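Local coordinates for UPF0230 protein TM1468 (Thermotoga maritima, PDB 1VPV), which binds long-chain fatty acids such as palmitate and may play a role in lipid transport or fatty acid metabolism, at residues I17-T22 against G135-P140; V42-G47 against R67-V72; M60-R65 against I280-G285; V100-L103 against G109-N112; K200-L205 against K222-A227. All blocks are in the same frame, centred on the assembly; numbering follows the deposited sequence.

Contact 1. Residues I17-T22 against G135-P140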
# COMPACT_ATOMS: atom_id res chain seq x y z
N ILE A 17 -2.61 -13.41 -8.41
CA ILE A 17 -2.95 -12.31 -7.53
C ILE A 17 -2.44 -11.03 -8.19
O ILE A 17 -1.28 -10.95 -8.59
CB ILE A 17 -2.35 -12.48 -6.13
CG1 ILE A 17 -2.98 -13.67 -5.43
CG2 ILE A 17 -2.53 -11.21 -5.29
CD1 ILE A 17 -2.28 -14.11 -4.13
N LEU A 18 -3.31 -10.05 -8.31
CA LEU A 18 -2.92 -8.76 -8.86
C LEU A 18 -3.14 -7.68 -7.80
O LEU A 18 -4.21 -7.61 -7.20
CB LEU A 18 -3.77 -8.47 -10.09
CG LEU A 18 -3.50 -7.14 -10.78
CD1 LEU A 18 -2.15 -7.16 -11.45
CD2 LEU A 18 -4.61 -6.91 -11.79
N VAL A 19 -2.13 -6.86 -7.55
CA VAL A 19 -2.36 -5.60 -6.79
C VAL A 19 -2.07 -4.45 -7.77
O VAL A 19 -1.52 -4.66 -8.84
CB VAL A 19 -1.49 -5.47 -5.52
CG1 VAL A 19 -1.72 -6.69 -4.57
CG2 VAL A 19 0.00 -5.36 -5.89
N ASP A 20 -2.47 -3.25 -7.40
CA ASP A 20 -2.15 -2.07 -8.15
C ASP A 20 -0.85 -1.46 -7.64
O ASP A 20 -0.37 -1.84 -6.57
CB ASP A 20 -3.32 -1.10 -8.12
CG ASP A 20 -3.56 -0.51 -6.75
OD1 ASP A 20 -2.69 0.26 -6.25
OD2 ASP A 20 -4.65 -0.80 -6.20
N SER A 21 -0.27 -0.53 -8.41
CA SER A 21 1.05 0.01 -8.08
C SER A 21 1.10 0.76 -6.74
O SER A 21 2.16 0.88 -6.13
CB SER A 21 1.53 0.94 -9.18
OG SER A 21 0.63 2.00 -9.32
N THR A 22 -0.06 1.25 -6.29
CA THR A 22 -0.17 1.88 -4.98
C THR A 22 -0.04 0.92 -3.79
O THR A 22 -0.02 1.36 -2.68
CB THR A 22 -1.51 2.65 -4.81
OG1 THR A 22 -2.57 1.73 -4.57
CG2 THR A 22 -1.83 3.42 -6.04
N GLY A 135 2.00 -0.08 1.64
CA GLY A 135 2.58 -1.35 2.18
C GLY A 135 1.61 -2.21 3.00
O GLY A 135 1.93 -3.35 3.39
N ALA A 136 0.43 -1.70 3.32
CA ALA A 136 -0.52 -2.54 4.01
C ALA A 136 -1.20 -3.52 3.05
O ALA A 136 -1.61 -4.58 3.48
CB ALA A 136 -1.53 -1.71 4.72
N ILE A 137 -1.31 -3.19 1.77
CA ILE A 137 -2.08 -4.02 0.82
C ILE A 137 -1.47 -5.39 0.54
O ILE A 137 -2.21 -6.37 0.40
CB ILE A 137 -2.32 -3.29 -0.53
CG1 ILE A 137 -3.44 -2.27 -0.37
CG2 ILE A 137 -2.70 -4.29 -1.68
CD1 ILE A 137 -3.40 -1.18 -1.41
N PRO A 138 -0.13 -5.47 0.43
CA PRO A 138 0.47 -6.78 0.21
C PRO A 138 0.31 -7.77 1.36
O PRO A 138 0.49 -8.98 1.16
CB PRO A 138 1.96 -6.46 0.03
CG PRO A 138 2.03 -4.99 -0.21
CD PRO A 138 0.86 -4.39 0.46
N LEU A 139 0.03 -7.27 2.55
CA LEU A 139 -0.10 -8.14 3.72
C LEU A 139 -1.24 -9.12 3.48
O LEU A 139 -1.01 -10.32 3.49
CB LEU A 139 -0.26 -7.34 5.05
CG LEU A 139 0.95 -6.49 5.45
CD1 LEU A 139 0.64 -5.54 6.56
CD2 LEU A 139 2.13 -7.36 5.80
N PRO A 140 -2.46 -8.63 3.20
CA PRO A 140 -3.54 -9.56 2.79
C PRO A 140 -3.29 -10.39 1.52
O PRO A 140 -3.89 -11.45 1.36
CB PRO A 140 -4.76 -8.65 2.63
CG PRO A 140 -4.25 -7.27 2.56
CD PRO A 140 -2.94 -7.25 3.30
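I137 lays its CG2 branch against V19, with CG2 3.9 Å from V19 CG1 and 4.2 Å from V19 CB. The two side chains point toward each other's segment and slide past one another in opposite directions, so the overlap runs along their flanks and not end to end. The torsions of I137 divide its work: CG2 stands opposite the backbone N and meets the strand, while CG1 lies beside that N (chi1 -77°) and carries CD1 in the direction of T22. There the touch is slight, with CD1 4.4 Å from T22 OG1. The V19-I137 overlap is apolar, and the backbones stay well apart, V19 CA lying 7.6 Å from P138 CA. All three residues are buried, and I137 also rests on A23, L103 and T130, so it is packed against loop residues as well as the strand.

V19 sits near the end of strand 15-20, and T22 in the short 3-10 turn that follows it. The strand end and the turn are held from other directions: D20 OD2 is hydrogen-bonded to L103 N, and S21 OG to L40 N and D52 OD2. The other segment leads into helix 138-149, with A136 on A172 and P140 on F170 of the second sheet. The side chain of T22 comes within about 5 Å of the bound palmitate, and G135 touches it. Placing a ligand pocket at the C-terminal end of a central parallel strand is typical of alpha/beta folds, and here that end faces the lipid between the two sheets of the DegV fold.

Contact 2. Residues V42-G47 against R67-V72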
# COMPACT_ATOMS: atom_id res chain seq x y z
N VAL A 42 1.07 8.74 -13.50
CA VAL A 42 1.53 9.98 -12.96
C VAL A 42 1.57 10.97 -14.15
O VAL A 42 2.24 10.72 -15.16
CB VAL A 42 2.93 9.80 -12.30
CG1 VAL A 42 3.58 11.13 -12.00
CG2 VAL A 42 2.80 9.01 -11.05
N VAL A 43 0.84 12.07 -14.02
CA VAL A 43 0.70 13.08 -15.07
C VAL A 43 1.22 14.41 -14.56
O VAL A 43 0.64 14.99 -13.66
CB VAL A 43 -0.77 13.24 -15.48
CG1 VAL A 43 -0.89 14.23 -16.63
CG2 VAL A 43 -1.33 11.90 -15.91
N TRP A 44 2.31 14.88 -15.14
CA TRP A 44 2.91 16.19 -14.82
C TRP A 44 2.20 17.34 -15.50
O TRP A 44 1.55 17.17 -16.53
CB TRP A 44 4.35 16.22 -15.31
CG TRP A 44 5.16 15.19 -14.71
CD1 TRP A 44 5.31 13.92 -15.15
CD2 TRP A 44 5.92 15.30 -13.51
NE1 TRP A 44 6.13 13.23 -14.32
CE2 TRP A 44 6.53 14.05 -13.30
CE3 TRP A 44 6.17 16.33 -12.61
CZ2 TRP A 44 7.40 13.80 -12.22
CZ3 TRP A 44 7.02 16.08 -11.51
CH2 TRP A 44 7.62 14.81 -11.33
N GLU A 45 2.38 18.53 -14.93
CA GLU A 45 1.73 19.76 -15.39
C GLU A 45 1.79 19.96 -16.92
O GLU A 45 0.83 20.42 -17.52
CB GLU A 45 2.35 20.99 -14.68
CG GLU A 45 1.33 21.98 -14.19
CD GLU A 45 1.95 23.23 -13.52
OE1 GLU A 45 3.00 23.10 -12.82
OE2 GLU A 45 1.37 24.34 -13.70
N ASP A 46 2.93 19.61 -17.54
CA ASP A 46 3.16 19.78 -18.98
C ASP A 46 2.51 18.67 -19.85
O ASP A 46 2.71 18.64 -21.06
CB ASP A 46 4.67 19.83 -19.27
CG ASP A 46 5.41 18.58 -18.76
OD1 ASP A 46 4.74 17.62 -18.31
OD2 ASP A 46 6.64 18.54 -18.82
N GLY A 47 1.76 17.76 -19.24
CA GLY A 47 1.02 16.75 -19.99
C GLY A 47 1.80 15.48 -20.21
O GLY A 47 1.30 14.55 -20.79
N ARG A 67 12.13 14.97 -6.34
CA ARG A 67 12.88 15.88 -5.45
C ARG A 67 13.33 17.16 -6.17
O ARG A 67 13.37 18.23 -5.58
CB ARG A 67 14.11 15.15 -4.88
CG ARG A 67 13.76 14.08 -3.83
CD ARG A 67 15.01 13.55 -3.10
NE ARG A 67 14.65 12.65 -2.00
CZ ARG A 67 14.34 13.04 -0.76
NH1 ARG A 67 14.31 14.31 -0.43
NH2 ARG A 67 14.01 12.13 0.16
N GLU A 68 13.66 17.03 -7.45
CA GLU A 68 14.16 18.13 -8.29
C GLU A 68 13.12 19.03 -8.93
O GLU A 68 13.39 20.17 -9.18
CB GLU A 68 14.91 17.54 -9.48
CG GLU A 68 16.37 17.71 -9.48
CD GLU A 68 17.00 16.85 -10.54
OE1 GLU A 68 16.32 16.59 -11.58
OE2 GLU A 68 18.14 16.40 -10.33
N ALA A 69 11.97 18.45 -9.27
CA ALA A 69 10.96 19.06 -10.13
C ALA A 69 10.50 20.42 -9.69
O ALA A 69 10.45 20.69 -8.50
CB ALA A 69 9.73 18.16 -10.20
N GLY A 70 10.14 21.24 -10.69
CA GLY A 70 9.43 22.49 -10.45
C GLY A 70 7.98 22.36 -9.98
O GLY A 70 7.41 23.33 -9.53
N SER A 71 7.39 21.16 -10.09
CA SER A 71 5.96 20.98 -9.84
C SER A 71 5.71 19.60 -9.24
O SER A 71 6.62 18.78 -9.18
CB SER A 71 5.13 21.17 -11.14
OG SER A 71 5.33 20.11 -12.06
N VAL A 72 4.48 19.37 -8.76
CA VAL A 72 4.09 18.08 -8.26
C VAL A 72 3.03 17.53 -9.22
O VAL A 72 2.09 18.18 -9.52
CB VAL A 72 3.55 18.20 -6.82
CG1 VAL A 72 2.87 16.92 -6.36
CG2 VAL A 72 4.70 18.51 -5.87
O HOH W 1 3.18 18.65 -12.37
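Water 1 is gripped by three groups at the meeting of the 42-47 loop with the 67-72 segment. E45 N donates to it over 2.7 Å, S71 OG lies 2.6 Å from it, and the water gives a weak bond to V72 O. The S71 hydroxyl is turned between its own N and carbonyl carbon (chi1 70°), which sends it toward the loop. Beside the water, S71 CB packs 3.3 Å from E45 OE1.

W44 supplies the apolar half. Its six-membered ring presents an edge to S71, CZ3 being 3.6 Å from S71 O near the ring plane, and the same CZ3 lies 3.7 Å from A69 CB, which approaches obliquely. A69 is where the chain leaves helix 56-68. W44 and G47 close a type I turn, with G47 N bonded to W44 O, in the connection of the beta hairpin formed by strands 35-43 and 49-51. Across that hairpin the indole NE1 is hydrogen-bonded to E50 OE2, which fixes the rotation of the ring, while F62, R65 and P73 also touch it. A serine at W44 would probably strip A69 CB of its apolar neighbour and leave the E50 carboxylate without the indole N-H. E45 is exposed at the protein surface, and the positive phi of G47 (91°) suits the residue that ends the turn.

Contact 3. Residues M60-R65 against I280-G285. With PLM (palmitic acid), chain D.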
# COMPACT_ATOMS: atom_id res chain seq x y z
N MSE A 60 13.61 4.58 -8.32
CA MSE A 60 14.73 5.46 -7.99
C MSE A 60 14.90 6.72 -8.86
O MSE A 60 15.24 7.80 -8.34
CB MSE A 60 15.99 4.67 -8.16
CG MSE A 60 16.18 3.67 -7.09
SE MSE A 60 17.77 4.24 -6.17
CE MSE A 60 19.10 3.60 -7.51
N ASN A 61 14.75 6.56 -10.17
CA ASN A 61 14.79 7.68 -11.10
C ASN A 61 13.70 8.71 -10.77
O ASN A 61 13.95 9.94 -10.77
CB ASN A 61 14.60 7.17 -12.52
CG ASN A 61 14.77 8.24 -13.56
OD1 ASN A 61 13.79 8.73 -14.13
ND2 ASN A 61 16.01 8.63 -13.81
N PHE A 62 12.51 8.21 -10.49
CA PHE A 62 11.40 9.04 -10.16
C PHE A 62 11.68 9.84 -8.89
O PHE A 62 11.33 11.01 -8.78
CB PHE A 62 10.16 8.18 -9.94
CG PHE A 62 8.93 8.98 -9.64
CD1 PHE A 62 8.21 9.57 -10.69
CD2 PHE A 62 8.53 9.21 -8.32
CE1 PHE A 62 7.10 10.35 -10.44
CE2 PHE A 62 7.43 9.97 -8.07
CZ PHE A 62 6.71 10.57 -9.14
N TYR A 63 12.28 9.19 -7.91
CA TYR A 63 12.63 9.85 -6.67
C TYR A 63 13.53 11.04 -6.98
O TYR A 63 13.41 12.09 -6.38
CB TYR A 63 13.37 8.89 -5.71
CG TYR A 63 12.52 7.88 -4.94
CD1 TYR A 63 11.15 8.08 -4.71
CD2 TYR A 63 13.11 6.73 -4.40
CE1 TYR A 63 10.40 7.15 -3.98
CE2 TYR A 63 12.36 5.82 -3.66
CZ TYR A 63 11.02 6.03 -3.45
OH TYR A 63 10.29 5.09 -2.72
N LYS A 64 14.45 10.86 -7.90
CA LYS A 64 15.39 11.88 -8.19
C LYS A 64 14.65 13.05 -8.87
O LYS A 64 14.82 14.19 -8.46
CB LYS A 64 16.51 11.31 -9.06
CG LYS A 64 17.64 12.24 -9.32
CD LYS A 64 18.52 11.74 -10.47
CE LYS A 64 17.95 12.12 -11.84
NZ LYS A 64 18.46 13.44 -12.35
N ARG A 65 13.82 12.73 -9.87
CA ARG A 65 13.06 13.73 -10.62
C ARG A 65 12.02 14.46 -9.78
O ARG A 65 11.86 15.65 -9.95
CB ARG A 65 12.43 13.13 -11.88
CG ARG A 65 13.48 12.86 -13.03
CD ARG A 65 12.90 12.17 -14.29
NE ARG A 65 12.32 10.87 -13.95
CZ ARG A 65 11.02 10.60 -13.91
NH1 ARG A 65 10.10 11.54 -14.17
NH2 ARG A 65 10.61 9.39 -13.57
N ILE A 280 2.11 6.75 -4.81
CA ILE A 280 2.07 7.02 -3.39
C ILE A 280 3.00 8.21 -3.04
O ILE A 280 2.61 9.15 -2.32
CB ILE A 280 2.38 5.74 -2.59
CG1 ILE A 280 1.19 4.76 -2.72
CG2 ILE A 280 2.68 6.05 -1.15
CD1 ILE A 280 -0.04 5.15 -1.92
N THR A 281 4.19 8.20 -3.61
CA THR A 281 5.15 9.27 -3.36
C THR A 281 4.61 10.63 -3.75
O THR A 281 4.84 11.63 -3.07
CB THR A 281 6.44 9.03 -4.15
OG1 THR A 281 6.98 7.78 -3.74
CG2 THR A 281 7.47 10.09 -3.85
N THR A 282 3.92 10.65 -4.88
CA THR A 282 3.39 11.87 -5.46
C THR A 282 2.47 12.51 -4.45
O THR A 282 2.48 13.74 -4.27
CB THR A 282 2.69 11.60 -6.80
OG1 THR A 282 3.69 11.37 -7.83
CG2 THR A 282 1.77 12.77 -7.19
N HIS A 283 1.71 11.67 -3.74
CA HIS A 283 0.73 12.13 -2.77
C HIS A 283 1.33 12.40 -1.41
O HIS A 283 0.82 13.27 -0.72
CB HIS A 283 -0.40 11.12 -2.59
CG HIS A 283 -1.39 11.15 -3.69
ND1 HIS A 283 -2.54 11.89 -3.61
CD2 HIS A 283 -1.39 10.56 -4.91
CE1 HIS A 283 -3.21 11.76 -4.74
NE2 HIS A 283 -2.55 10.94 -5.53
N VAL A 284 2.36 11.66 -0.99
CA VAL A 284 2.84 11.81 0.40
C VAL A 284 4.02 12.71 0.52
O VAL A 284 4.22 13.34 1.57
CB VAL A 284 3.16 10.46 1.14
CG1 VAL A 284 1.89 9.69 1.40
CG2 VAL A 284 4.14 9.62 0.38
N GLY A 285 4.80 12.77 -0.56
CA GLY A 285 6.00 13.60 -0.61
C GLY A 285 7.24 12.82 -0.17
O GLY A 285 7.16 11.91 0.66
C1 PLM D . -5.47 7.52 -8.25
O1 PLM D . -6.52 6.88 -8.53
O2 PLM D . -5.13 8.56 -8.90
C2 PLM D . -4.61 7.01 -7.12
C3 PLM D . -4.81 7.83 -5.86
C4 PLM D . -3.83 7.38 -4.78
C5 PLM D . -4.01 8.26 -3.55
C6 PLM D . -3.06 7.88 -2.44
C7 PLM D . -3.28 8.71 -1.18
C8 PLM D . -2.08 8.61 -0.24
C9 PLM D . -2.05 7.28 0.48
CA PLM D . -0.82 7.13 1.35
CB PLM D . -0.90 5.85 2.17
CC PLM D . 0.46 5.55 2.82
CD PLM D . 0.39 4.37 3.80
CE PLM D . 1.76 3.92 4.27
CF PLM D . 1.69 2.88 5.37
CG PLM D . 1.52 1.46 4.83
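This is a buried helix-to-helix contact between 56-68 and 278-284, in which F62 and Y63 reach across to T281 and T282. The axes of the two segments run nearly side by side in the same direction, at 25° and 11.3 Å apart, and the aromatic rings span this wide gap. F62, with CG opposite its backbone N (chi1 -178°), brings CZ to 3.4 Å from T282 OG1, and its CE2 passes 4.2 Å from T281 CB; both partners lie at the ring edge. Y63 likewise offers an edge, CE1 being 3.5 Å from T281 OG1 in the ring plane. Neither hydroxyl depends on the rings: T281 OG1 is hydrogen-bonded to G277 O and T282 OG1 to K278 O, one turn back in their own helix.

Helix 278-284 has a second side, which lines the palmitate. H283 lays a ring face over the chain, with C5 above its centre and 3.6 Å from NE2. V284 CG1 and I280 CD1 touch the chain farther along. H283 NE2 is also hydrogen-bonded to T75 OG1, which binds the lipid together with S108 OG. A helix backed by another helix and walling an acyl chain belongs to the fatty-acid pocket of this DegV protein.

Contact 4. Residues V100-L103 against G109-N112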
# COMPACT_ATOMS: atom_id res chain seq x y z
N VAL A 100 -7.96 -9.91 -7.35
CA VAL A 100 -7.47 -8.51 -7.36
C VAL A 100 -7.70 -7.82 -6.01
O VAL A 100 -8.81 -7.80 -5.48
CB VAL A 100 -8.21 -7.67 -8.46
CG1 VAL A 100 -7.66 -6.25 -8.55
CG2 VAL A 100 -8.16 -8.36 -9.80
N LEU A 101 -6.65 -7.24 -5.47
CA LEU A 101 -6.72 -6.43 -4.25
C LEU A 101 -6.33 -5.02 -4.62
O LEU A 101 -5.20 -4.77 -5.06
CB LEU A 101 -5.73 -6.95 -3.18
CG LEU A 101 -6.28 -8.11 -2.37
CD1 LEU A 101 -6.23 -9.34 -3.18
CD2 LEU A 101 -5.52 -8.31 -1.08
N THR A 102 -7.27 -4.10 -4.49
CA THR A 102 -7.00 -2.70 -4.83
C THR A 102 -6.97 -1.84 -3.61
O THR A 102 -7.58 -2.16 -2.58
CB THR A 102 -8.07 -2.09 -5.72
OG1 THR A 102 -9.28 -1.89 -4.96
CG2 THR A 102 -8.31 -2.96 -6.95
N LEU A 103 -6.31 -0.71 -3.76
CA LEU A 103 -6.43 0.34 -2.75
C LEU A 103 -7.90 0.78 -2.53
O LEU A 103 -8.78 0.56 -3.37
CB LEU A 103 -5.52 1.54 -3.08
CG LEU A 103 -5.97 2.55 -4.11
CD1 LEU A 103 -5.26 3.85 -3.87
CD2 LEU A 103 -5.80 2.08 -5.55
N GLY A 109 -10.59 5.46 -7.99
CA GLY A 109 -11.49 4.65 -8.89
C GLY A 109 -10.84 3.36 -9.41
O GLY A 109 -11.38 2.67 -10.27
N THR A 110 -9.67 3.00 -8.87
CA THR A 110 -9.03 1.77 -9.28
C THR A 110 -9.95 0.56 -9.08
O THR A 110 -10.11 -0.27 -9.99
CB THR A 110 -7.71 1.58 -8.55
OG1 THR A 110 -6.86 2.70 -8.85
CG2 THR A 110 -7.02 0.31 -9.01
N TYR A 111 -10.58 0.48 -7.91
CA TYR A 111 -11.52 -0.58 -7.63
C TYR A 111 -12.64 -0.59 -8.65
O TYR A 111 -13.04 -1.67 -9.13
CB TYR A 111 -12.09 -0.46 -6.21
CG TYR A 111 -13.23 -1.39 -5.92
CD1 TYR A 111 -13.00 -2.68 -5.49
CD2 TYR A 111 -14.56 -0.97 -6.07
CE1 TYR A 111 -14.06 -3.54 -5.23
CE2 TYR A 111 -15.62 -1.82 -5.82
CZ TYR A 111 -15.35 -3.11 -5.40
OH TYR A 111 -16.39 -3.96 -5.14
N ASN A 112 -13.14 0.59 -9.02
CA ASN A 112 -14.21 0.64 -10.00
C ASN A 112 -13.77 0.06 -11.34
O ASN A 112 -14.48 -0.77 -11.89
CB ASN A 112 -14.80 2.04 -10.15
CG ASN A 112 -15.81 2.36 -9.04
OD1 ASN A 112 -16.18 1.48 -8.24
ND2 ASN A 112 -16.25 3.62 -8.97
O HOH W 2 -9.72 1.95 -5.65
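T102 turns its hydroxyl toward the helix start, with OG1 3.4 Å from Y111 CB and in the plane of the Y111 ring, at its edge. OG1 holds the crowded position between the backbone N and carbonyl carbon (chi1 72°), and from there it donates a 3.0 Å hydrogen bond to L103 O, tilted 32° from the carbonyl plane. The same rotation points CG2 at T110, whose CG2 is 4.1 Å away; these two side chains slide past each other in opposite directions. A valine here would probably leave L103 O to rely on the water, and set a methyl against Y111 CB where the hydroxyl now sits.

For L103 the same turn is rarer in a leucine: CG lies between N and the carbonyl carbon (chi1 80°). This swings CD2 across T110 at about a right angle, 3.5 Å from OG1 and 3.6 Å from CB. The T110 hydroxyl has its polar partner elsewhere, in S108 OG, one of the groups that bind the lipid.

Here the strand 97-102 passes into helix 110-118 of a beta-alpha-beta unit completed by strand 125-129, and G109 is the N-cap. Y111 N, in the first helical turn, has no carbonyl one turn back within the helix to receive it, and donates instead to water 2 at 2.8 Å; that water also lies 2.8 Å from L103 O and probably donates to it. Y111 holds CG opposite its backbone N, which leaves the near edge of the ring by T102 and sends its far end off, the side chain resting on V127 and D129. L103, on the inner side, touches the palmitate.

Contact 5. Residues K200-L205 against K222-A227. With PO4 (phosphate ion), chain C.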
# COMPACT_ATOMS: atom_id res chain seq x y z
N LYS A 200 10.41 21.50 11.37
CA LYS A 200 10.61 20.17 11.87
C LYS A 200 9.33 19.44 12.19
O LYS A 200 9.37 18.35 12.78
CB LYS A 200 11.52 20.18 13.10
CG LYS A 200 12.73 21.10 13.01
CD LYS A 200 13.62 20.87 11.79
CE LYS A 200 14.73 19.83 12.02
NZ LYS A 200 14.37 18.50 11.56
N ILE A 201 8.19 19.97 11.74
CA ILE A 201 6.91 19.30 11.94
C ILE A 201 6.86 17.97 11.17
O ILE A 201 7.45 17.84 10.10
CB ILE A 201 5.67 20.19 11.53
CG1 ILE A 201 4.36 19.56 12.00
CG2 ILE A 201 5.56 20.37 10.02
CD1 ILE A 201 3.22 20.52 12.13
N ARG A 202 6.18 17.00 11.76
CA ARG A 202 5.81 15.75 11.12
C ARG A 202 4.34 15.56 11.42
O ARG A 202 3.89 15.80 12.54
CB ARG A 202 6.57 14.61 11.76
CG ARG A 202 8.08 14.84 11.83
CD ARG A 202 8.70 14.70 10.45
NE ARG A 202 10.15 14.67 10.60
CZ ARG A 202 10.97 15.69 10.36
NH1 ARG A 202 10.52 16.87 9.96
NH2 ARG A 202 12.26 15.53 10.58
N VAL A 203 3.60 15.14 10.43
CA VAL A 203 2.17 14.92 10.55
C VAL A 203 1.95 13.44 10.44
O VAL A 203 2.38 12.83 9.45
CB VAL A 203 1.43 15.62 9.40
CG1 VAL A 203 -0.07 15.27 9.38
CG2 VAL A 203 1.60 17.10 9.56
N CYS A 204 1.28 12.88 11.45
CA CYS A 204 1.00 11.45 11.52
C CYS A 204 -0.39 11.12 11.04
O CYS A 204 -1.37 11.70 11.49
CB CYS A 204 1.18 10.94 12.96
SG CYS A 204 2.80 11.34 13.72
N LEU A 205 -0.48 10.15 10.14
CA LEU A 205 -1.76 9.71 9.65
C LEU A 205 -1.91 8.20 9.79
O LEU A 205 -0.93 7.46 9.98
CB LEU A 205 -1.94 10.11 8.18
CG LEU A 205 -1.81 11.60 7.81
CD1 LEU A 205 -0.36 12.02 7.53
CD2 LEU A 205 -2.63 11.92 6.60
N LYS A 222 11.99 11.34 15.98
CA LYS A 222 11.87 10.50 17.17
C LYS A 222 10.45 10.53 17.76
O LYS A 222 9.89 9.47 18.06
CB LYS A 222 12.89 10.89 18.21
CG LYS A 222 12.83 10.05 19.48
CD LYS A 222 14.27 9.74 20.00
CE LYS A 222 14.27 9.22 21.46
NZ LYS A 222 13.58 10.18 22.37
N LYS A 223 9.86 11.72 17.88
CA LYS A 223 8.47 11.87 18.34
C LYS A 223 7.48 11.30 17.34
O LYS A 223 6.48 10.69 17.72
CB LYS A 223 8.13 13.32 18.67
CG LYS A 223 8.77 13.86 19.99
CD LYS A 223 8.32 13.04 21.21
CE LYS A 223 8.31 13.82 22.57
NZ LYS A 223 9.32 14.94 22.71
N ALA A 224 7.78 11.46 16.05
CA ALA A 224 6.91 10.95 14.99
C ALA A 224 6.84 9.43 15.06
O ALA A 224 5.75 8.86 15.03
CB ALA A 224 7.44 11.37 13.64
N ILE A 225 8.01 8.80 15.19
CA ILE A 225 8.13 7.36 15.36
C ILE A 225 7.30 6.90 16.54
O ILE A 225 6.49 5.98 16.40
CB ILE A 225 9.64 6.94 15.55
CG1 ILE A 225 10.38 6.94 14.22
CG2 ILE A 225 9.79 5.59 16.25
CD1 ILE A 225 11.93 7.00 14.41
N GLU A 226 7.48 7.55 17.70
CA GLU A 226 6.69 7.22 18.90
C GLU A 226 5.19 7.34 18.64
O GLU A 226 4.41 6.46 19.01
CB GLU A 226 7.03 8.12 20.08
CG GLU A 226 8.37 7.87 20.78
CD GLU A 226 8.83 9.05 21.71
OE1 GLU A 226 7.97 9.72 22.34
OE2 GLU A 226 10.06 9.30 21.80
N ALA A 227 4.79 8.42 17.98
CA ALA A 227 3.37 8.63 17.67
C ALA A 227 2.77 7.49 16.84
O ALA A 227 1.61 7.12 17.04
CB ALA A 227 3.18 9.94 16.94
P PO4 C . 13.27 18.86 8.16
O1 PO4 C . 14.70 18.48 7.91
O2 PO4 C . 13.29 20.34 7.97
O3 PO4 C . 12.84 18.45 9.53
O4 PO4 C . 12.37 18.26 7.13
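C204 and A227 meet in the tightest part of this contact, SG lying 3.5 Å from A227 CB. One turn earlier on the helix, A224 CB is 3.8 Å from R202 CB and 4.0 Å from R202 CG. With only methyl groups on the helix side at these two places, the axes of strand 201-205 and helix 222-227 can come within 8.8 Å, almost parallel at 9°. The strand belongs to a beta hairpin, 201-208 with 211-219, and helix 220-232 follows directly, folding back over one face of the sheet; A224 also rests on Y175 of the next strand.

Toward the start of the strand the packing gives way to charge and solvent, K200 being exposed and R202 partly so. R202 leaves A224 after CG, its chain bending at chi2 (-73°), and its guanidinium edge takes O3 of a phosphate in its plane, NH1 at 2.8 Å and NH2 at 3.2 Å from that oxygen. K200 NZ binds the same O3, so lysine and arginine together hold an anion that probably came from the crystallisation liquor. R202 NH1 also donates to I201 O, and NE pairs with D221 OD1, which steadies the group. On the helix, K222 and E226 are joined by a long salt bridge, NZ to OE2 3.7 Å.

Overall arrangement
From the N terminus, contact 1 opens on strand 15-20 and contact 2 on strand 35-43. Contact 3 opens on helix 56-68 before contact 2 closes at the end of that helix, so 2 and 3 cross, and contact 2 nests inside contact 1. Contact 4, a short beta-to-alpha loop, also lies within contact 1 and meets it through neighbouring strands 15-20 and 97-102. Contact 1 then closes at 135-140, crossing contact 3, which stays open. Contact 5 closes its hairpin-and-helix loop inside contact 3, which ends at 280-285. Thus contacts 2 and 4 stay with the first sheet, contact 5 with the second, and contacts 1 and 3 span both halves beside the lipid.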